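Local atomic coordinates of arginine kinase (Anthopleura japonica, PDB entry 4RF6), a protein that catalyses the reversible transfer of a phosphoryl group from ATP to L-arginine, giving phosphoarginine and ADP, with two phosphagen kinase units joined in one chain. Residues 136-141 / 153-158; 143-148 / 205-210. All coordinates share one frame; numbering follows the deposited sequence.

Contact 1. Residues 136-141 / 153-158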
loop_
_atom_site.group_PDB
_atom_site.type_symbol
_atom_site.label_atom_id
_atom_site.label_comp_id
_atom_site.label_asym_id
_atom_site.label_seq_id
_atom_site.Cartn_x
_atom_site.Cartn_y
_atom_site.Cartn_z
ATOM N N ARG A 136 -10.293 23.670 -5.412
ATOM C CA ARG A 136 -11.021 24.800 -4.840
ATOM C C ARG A 136 -10.230 26.084 -5.072
ATOM O O ARG A 136 -9.008 26.050 -5.218
ATOM C CB ARG A 136 -11.249 24.598 -3.335
ATOM C CG ARG A 136 -12.169 23.429 -2.942
ATOM C CD ARG A 136 -13.621 23.718 -3.305
ATOM N NE ARG A 136 -14.530 22.682 -2.813
ATOM C CZ ARG A 136 -14.896 21.616 -3.518
ATOM N NH1 ARG A 136 -14.428 21.437 -4.749
ATOM N NH2 ARG A 136 -15.733 20.729 -2.996
ATOM N N SER A 137 -10.928 27.214 -5.114
ATOM C CA SER A 137 -10.272 28.511 -5.186
ATOM C C SER A 137 -10.873 29.411 -4.111
ATOM O O SER A 137 -12.070 29.321 -3.822
ATOM C CB SER A 137 -10.440 29.129 -6.578
ATOM O OG SER A 137 -9.878 28.303 -7.581
ATOM N N LEU A 138 -10.045 30.262 -3.508
ATOM C CA LEU A 138 -10.498 31.134 -2.424
ATOM C C LEU A 138 -11.291 32.339 -2.929
ATOM O O LEU A 138 -10.935 32.941 -3.947
ATOM C CB LEU A 138 -9.317 31.634 -1.589
ATOM C CG LEU A 138 -8.450 30.624 -0.839
ATOM C CD1 LEU A 138 -7.453 31.351 0.052
ATOM C CD2 LEU A 138 -9.302 29.669 -0.022
ATOM N N LYS A 139 -12.358 32.686 -2.206
ATOM C CA LYS A 139 -13.115 33.910 -2.465
ATOM C C LYS A 139 -12.209 35.130 -2.472
ATOM O O LYS A 139 -11.269 35.215 -1.678
ATOM C CB LYS A 139 -14.181 34.114 -1.388
ATOM C CG LYS A 139 -15.394 33.230 -1.535
ATOM C CD LYS A 139 -16.308 33.304 -0.311
ATOM C CE LYS A 139 -17.591 32.500 -0.536
ATOM N NZ LYS A 139 -18.158 31.952 0.733
ATOM N N GLY A 140 -12.492 36.076 -3.365
ATOM C CA GLY A 140 -11.821 37.366 -3.351
ATOM C C GLY A 140 -10.611 37.523 -4.261
ATOM O O GLY A 140 -9.939 38.555 -4.222
ATOM N N TYR A 141 -10.325 36.514 -5.079
ATOM C CA TYR A 141 -9.162 36.566 -5.963
ATOM C C TYR A 141 -9.491 36.084 -7.378
ATOM O O TYR A 141 -10.537 35.478 -7.613
ATOM C CB TYR A 141 -8.016 35.724 -5.387
ATOM C CG TYR A 141 -7.698 36.015 -3.938
ATOM C CD1 TYR A 141 -6.966 37.141 -3.585
ATOM C CD2 TYR A 141 -8.130 35.163 -2.923
ATOM C CE1 TYR A 141 -6.673 37.417 -2.270
ATOM C CE2 TYR A 141 -7.837 35.431 -1.598
ATOM C CZ TYR A 141 -7.107 36.562 -1.284
ATOM O OH TYR A 141 -6.807 36.850 0.023
ATOM N N LEU A 153 0.490 35.263 -2.915
ATOM C CA LEU A 153 1.205 35.217 -1.645
ATOM C C LEU A 153 0.241 35.300 -0.465
ATOM O O LEU A 153 0.418 34.619 0.552
ATOM C CB LEU A 153 2.237 36.346 -1.592
ATOM C CG LEU A 153 3.400 36.137 -2.554
ATOM C CD1 LEU A 153 4.219 37.402 -2.729
ATOM C CD2 LEU A 153 4.274 35.008 -2.040
ATOM N N GLU A 154 -0.784 36.134 -0.610
ATOM C CA GLU A 154 -1.804 36.282 0.421
ATOM C C GLU A 154 -2.606 34.991 0.565
ATOM O O GLU A 154 -3.001 34.606 1.668
ATOM C CB GLU A 154 -2.727 37.451 0.077
ATOM C CG GLU A 154 -3.775 37.767 1.129
ATOM C CD GLU A 154 -4.459 39.092 0.864
ATOM O OE1 GLU A 154 -3.759 40.127 0.840
ATOM O OE2 GLU A 154 -5.690 39.093 0.666
ATOM N N ILE A 155 -2.840 34.324 -0.562
ATOM C CA ILE A 155 -3.543 33.042 -0.568
ATOM C C ILE A 155 -2.729 31.975 0.164
ATOM O O ILE A 155 -3.255 31.284 1.033
ATOM C CB ILE A 155 -3.843 32.568 -2.004
ATOM C CG1 ILE A 155 -4.982 33.383 -2.619
ATOM C CG2 ILE A 155 -4.205 31.091 -2.021
ATOM C CD1 ILE A 155 -5.064 33.269 -4.142
ATOM N N GLU A 156 -1.453 31.844 -0.195
ATOM C CA GLU A 156 -0.570 30.884 0.464
ATOM C C GLU A 156 -0.596 31.107 1.971
ATOM O O GLU A 156 -0.743 30.164 2.753
ATOM C CB GLU A 156 0.871 31.020 -0.039
ATOM C CG GLU A 156 1.873 30.136 0.727
ATOM C CD GLU A 156 3.327 30.452 0.406
ATOM O OE1 GLU A 156 4.183 29.549 0.563
ATOM O OE2 GLU A 156 3.617 31.602 0.010
ATOM N N LYS A 157 -0.473 32.370 2.365
ATOM C CA LYS A 157 -0.416 32.741 3.771
ATOM C C LYS A 157 -1.700 32.392 4.522
ATOM O O LYS A 157 -1.650 31.857 5.638
ATOM C CB LYS A 157 -0.118 34.236 3.910
ATOM C CG LYS A 157 -0.619 34.833 5.218
ATOM C CD LYS A 157 -0.017 36.206 5.468
ATOM C CE LYS A 157 -0.518 36.804 6.775
ATOM N NZ LYS A 157 0.292 37.991 7.185
ATOM N N LYS A 158 -2.844 32.703 3.920
ATOM C CA LYS A 158 -4.132 32.406 4.536
ATOM C C LYS A 158 -4.345 30.907 4.654
ATOM O O LYS A 158 -4.804 30.420 5.687
ATOM C CB LYS A 158 -5.277 33.034 3.738
ATOM C CG LYS A 158 -5.561 34.475 4.126
ATOM C CD LYS A 158 -5.965 35.316 2.929
ATOM C CE LYS A 158 -7.470 35.397 2.758
ATOM N NZ LYS A 158 -7.866 36.771 2.305
HETATM O O HOH W 1 -10.204 37.397 0.239
#
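Ile155 covers one face of the Tyr141 ring, while Glu154 and Lys158 meet the phenol at its hydroxyl edge. The CH-pi contact lies over the face but toward the rim: Ile155 CG1 is 3.8 Å from the Tyr141 ring centroid, nearer CD2 and CE2 than the opposite side, and CD1 of the same residue rests near CG and CD2. At the edge, Tyr141 OH donates to Glu154 OE2 at 2.6 Å. OE2 is approached on its anti side, 17° out of the carboxylate plane, and carboxylate and ring are turned 74° apart. Glu154 CG stands anti to the backbone N (chi1 -176°); the chain beyond it is extended, and OE2 lies at the ring edge, in the plane of the ring. Lys158 comes tip to tip with the phenol, its bent chain bringing NZ to donate to Tyr141 OH at 2.5 Å, a short modelled distance whose exact length carries no weight; the hydroxyl thus donates once and accepts once.

Glu154 and Lys158 sit one turn apart on helix 149-163, and the tyrosine ends a type II beta turn, Leu138 to Tyr141, in the loop that follows strand 127-136. Gly140 takes positive phi in that turn. A salt bridge of 3.6 Å between Lys158 NZ and Glu154 OE2 closes the polar triangle, and one water links Lys158 NZ to Lys139 O. Deeper in, Leu138 CD1 packs on Ile155 CG2 at 3.9 Å.

Contact 2. Residues 143-148 / 205-210; sequences LAPGVT and AGINKE
A Schellman motif ends helix 200-205 at Gly206, and the type I beta turn that follows, Gly206 to Lys209, packs against Pro145 in the loop leading to helix 149-163. The Pro145 ring and the Ile207 side chain run alongside each other in the same direction, with Pro145 CG 3.7 Å from Ile207 CG1. Ile207 CG1 is anti to the carbonyl carbon (chi1 -72°) and also passes Ala144 CB at the longer distance of 4.3 Å. Pro145 CB rests on the carbonyl oxygen of Ala205.

Lys209 bends back over its own turn at chi3 and chi4, and its ammonium bridges the two loops: NZ donates to Gly206 O at 2.7 Å, tilted 23° from that carbonyl plane, and to Pro145 O at 3.0 Å from above the plane, 45° out of it. A water accepts from NZ and donates to Ala144 O and Val147 O, while a second water donates to Ala144 O and to Ile207 O, 2.7 Å from the latter.

Within this phosphagen kinase catalytic domain, the turn lies beside residues assigned to substrate binding by similarity: Ala205 touches Tyr75, and the side chain of Ile207 is about 4 Å from that of Glu232. On the other loop, Leu143 O accepts from both Gly146 N and Val147 N, which folds the backbone tightly around Pro145; Thr148 then N-caps helix 149-163, its OG1 bonded to His151 N.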
loop_
_atom_site.group_PDB
_atom_site.type_symbol
_atom_site.label_atom_id
_atom_site.label_comp_id
_atom_site.label_asym_id
_atom_site.label_seq_id
_atom_site.Cartn_x
_atom_site.Cartn_y
_atom_site.Cartn_z
ATOM N N LEU A 143 -8.622 33.505 -10.542
ATOM C CA LEU A 143 -8.199 32.118 -10.544
ATOM C C LEU A 143 -6.709 32.068 -10.871
ATOM O O LEU A 143 -6.088 33.106 -11.120
ATOM C CB LEU A 143 -9.050 31.314 -11.526
ATOM C CG LEU A 143 -10.533 31.417 -11.157
ATOM C CD1 LEU A 143 -11.463 31.014 -12.297
ATOM C CD2 LEU A 143 -10.821 30.580 -9.909
ATOM N N ALA A 144 -6.126 30.875 -10.850
ATOM C CA ALA A 144 -4.685 30.725 -11.085
ATOM C C ALA A 144 -4.109 31.393 -12.353
ATOM O O ALA A 144 -2.982 31.902 -12.317
ATOM C CB ALA A 144 -4.284 29.258 -11.026
ATOM N N PRO A 145 -4.853 31.381 -13.479
ATOM C CA PRO A 145 -4.256 32.033 -14.651
ATOM C C PRO A 145 -4.254 33.558 -14.565
ATOM O O PRO A 145 -3.534 34.193 -15.336
ATOM C CB PRO A 145 -5.169 31.598 -15.805
ATOM C CG PRO A 145 -5.914 30.392 -15.301
ATOM C CD PRO A 145 -6.072 30.627 -13.834
ATOM N N GLY A 146 -5.045 34.140 -13.665
ATOM C CA GLY A 146 -5.152 35.593 -13.594
ATOM C C GLY A 146 -4.789 36.234 -12.260
ATOM O O GLY A 146 -4.720 37.469 -12.141
ATOM N N VAL A 147 -4.565 35.403 -11.247
ATOM C CA VAL A 147 -4.222 35.900 -9.914
ATOM C C VAL A 147 -2.944 36.761 -9.952
ATOM O O VAL A 147 -1.995 36.450 -10.673
ATOM C CB VAL A 147 -4.067 34.735 -8.910
ATOM C CG1 VAL A 147 -2.823 33.906 -9.220
ATOM C CG2 VAL A 147 -4.015 35.253 -7.488
ATOM N N THR A 148 -2.931 37.860 -9.198
ATOM C CA THR A 148 -1.752 38.722 -9.130
ATOM C C THR A 148 -0.682 38.122 -8.221
ATOM O O THR A 148 -0.968 37.261 -7.388
ATOM C CB THR A 148 -2.086 40.123 -8.610
ATOM O OG1 THR A 148 -2.476 40.036 -7.234
ATOM C CG2 THR A 148 -3.216 40.744 -9.424
ATOM N N ALA A 205 -1.196 28.846 -20.454
ATOM C CA ALA A 205 -2.391 29.354 -19.785
ATOM C C ALA A 205 -2.078 30.573 -18.917
ATOM O O ALA A 205 -2.992 31.277 -18.470
ATOM C CB ALA A 205 -3.018 28.261 -18.942
ATOM N N GLY A 206 -0.789 30.804 -18.672
ATOM C CA GLY A 206 -0.344 31.904 -17.831
ATOM C C GLY A 206 -0.243 31.496 -16.371
ATOM O O GLY A 206 -0.019 32.331 -15.491
ATOM N N ILE A 207 -0.400 30.198 -16.119
ATOM C CA ILE A 207 -0.473 29.669 -14.755
ATOM C C ILE A 207 0.900 29.616 -14.067
ATOM O O ILE A 207 0.998 29.720 -12.838
ATOM C CB ILE A 207 -1.206 28.300 -14.749
ATOM C CG1 ILE A 207 -2.703 28.521 -14.994
ATOM C CG2 ILE A 207 -1.001 27.531 -13.441
ATOM C CD1 ILE A 207 -3.504 27.239 -15.223
ATOM N N ASN A 208 1.958 29.502 -14.867
ATOM C CA ASN A 208 3.317 29.410 -14.342
ATOM C C ASN A 208 3.935 30.719 -13.858
ATOM O O ASN A 208 5.068 30.711 -13.380
ATOM C CB ASN A 208 4.250 28.780 -15.382
ATOM C CG ASN A 208 4.249 27.265 -15.329
ATOM O OD1 ASN A 208 3.871 26.672 -14.321
ATOM N ND2 ASN A 208 4.673 26.631 -16.419
ATOM N N LYS A 209 3.214 31.834 -13.990
ATOM C CA LYS A 209 3.763 33.143 -13.624
ATOM C C LYS A 209 4.345 33.165 -12.206
ATOM O O LYS A 209 3.779 32.579 -11.275
ATOM C CB LYS A 209 2.725 34.263 -13.797
ATOM C CG LYS A 209 2.367 34.573 -15.253
ATOM C CD LYS A 209 1.662 35.927 -15.401
ATOM C CE LYS A 209 0.278 35.940 -14.753
ATOM N NZ LYS A 209 -0.681 34.964 -15.366
ATOM N N GLU A 210 5.491 33.832 -12.073
ATOM C CA GLU A 210 6.235 33.952 -10.812
ATOM C C GLU A 210 6.711 32.635 -10.184
ATOM O O GLU A 210 7.005 32.611 -8.986
ATOM C CB GLU A 210 5.445 34.756 -9.761
ATOM C CG GLU A 210 4.631 35.937 -10.284
ATOM C CD GLU A 210 5.461 37.007 -10.981
ATOM O OE1 GLU A 210 4.852 37.838 -11.686
ATOM O OE2 GLU A 210 6.699 37.025 -10.821
HETATM O O HOH W 2 -0.857 30.940 -11.325
HETATM O O HOH W 3 -1.650 34.402 -12.699
#

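From the N terminus, the chain leaves strand 127-136 of the antiparallel sheet and runs through 136-141 and then 143-148 before entering helix 149-163. Contact 1 closes this short loop, with 11 residues between its segments, by laying its first part on the helix it leads into. Contact 2 spans 56 intervening residues and joins the later part of the same loop to the turn after helix 200-205. Because 143-148 falls between the two halves of contact 1, and 205-210 beyond them, the contacts cross. Their centres are 13 Å apart, and packing connects them directly: Ile155 CD1 meets Val147 CG2 at 4.0 Å.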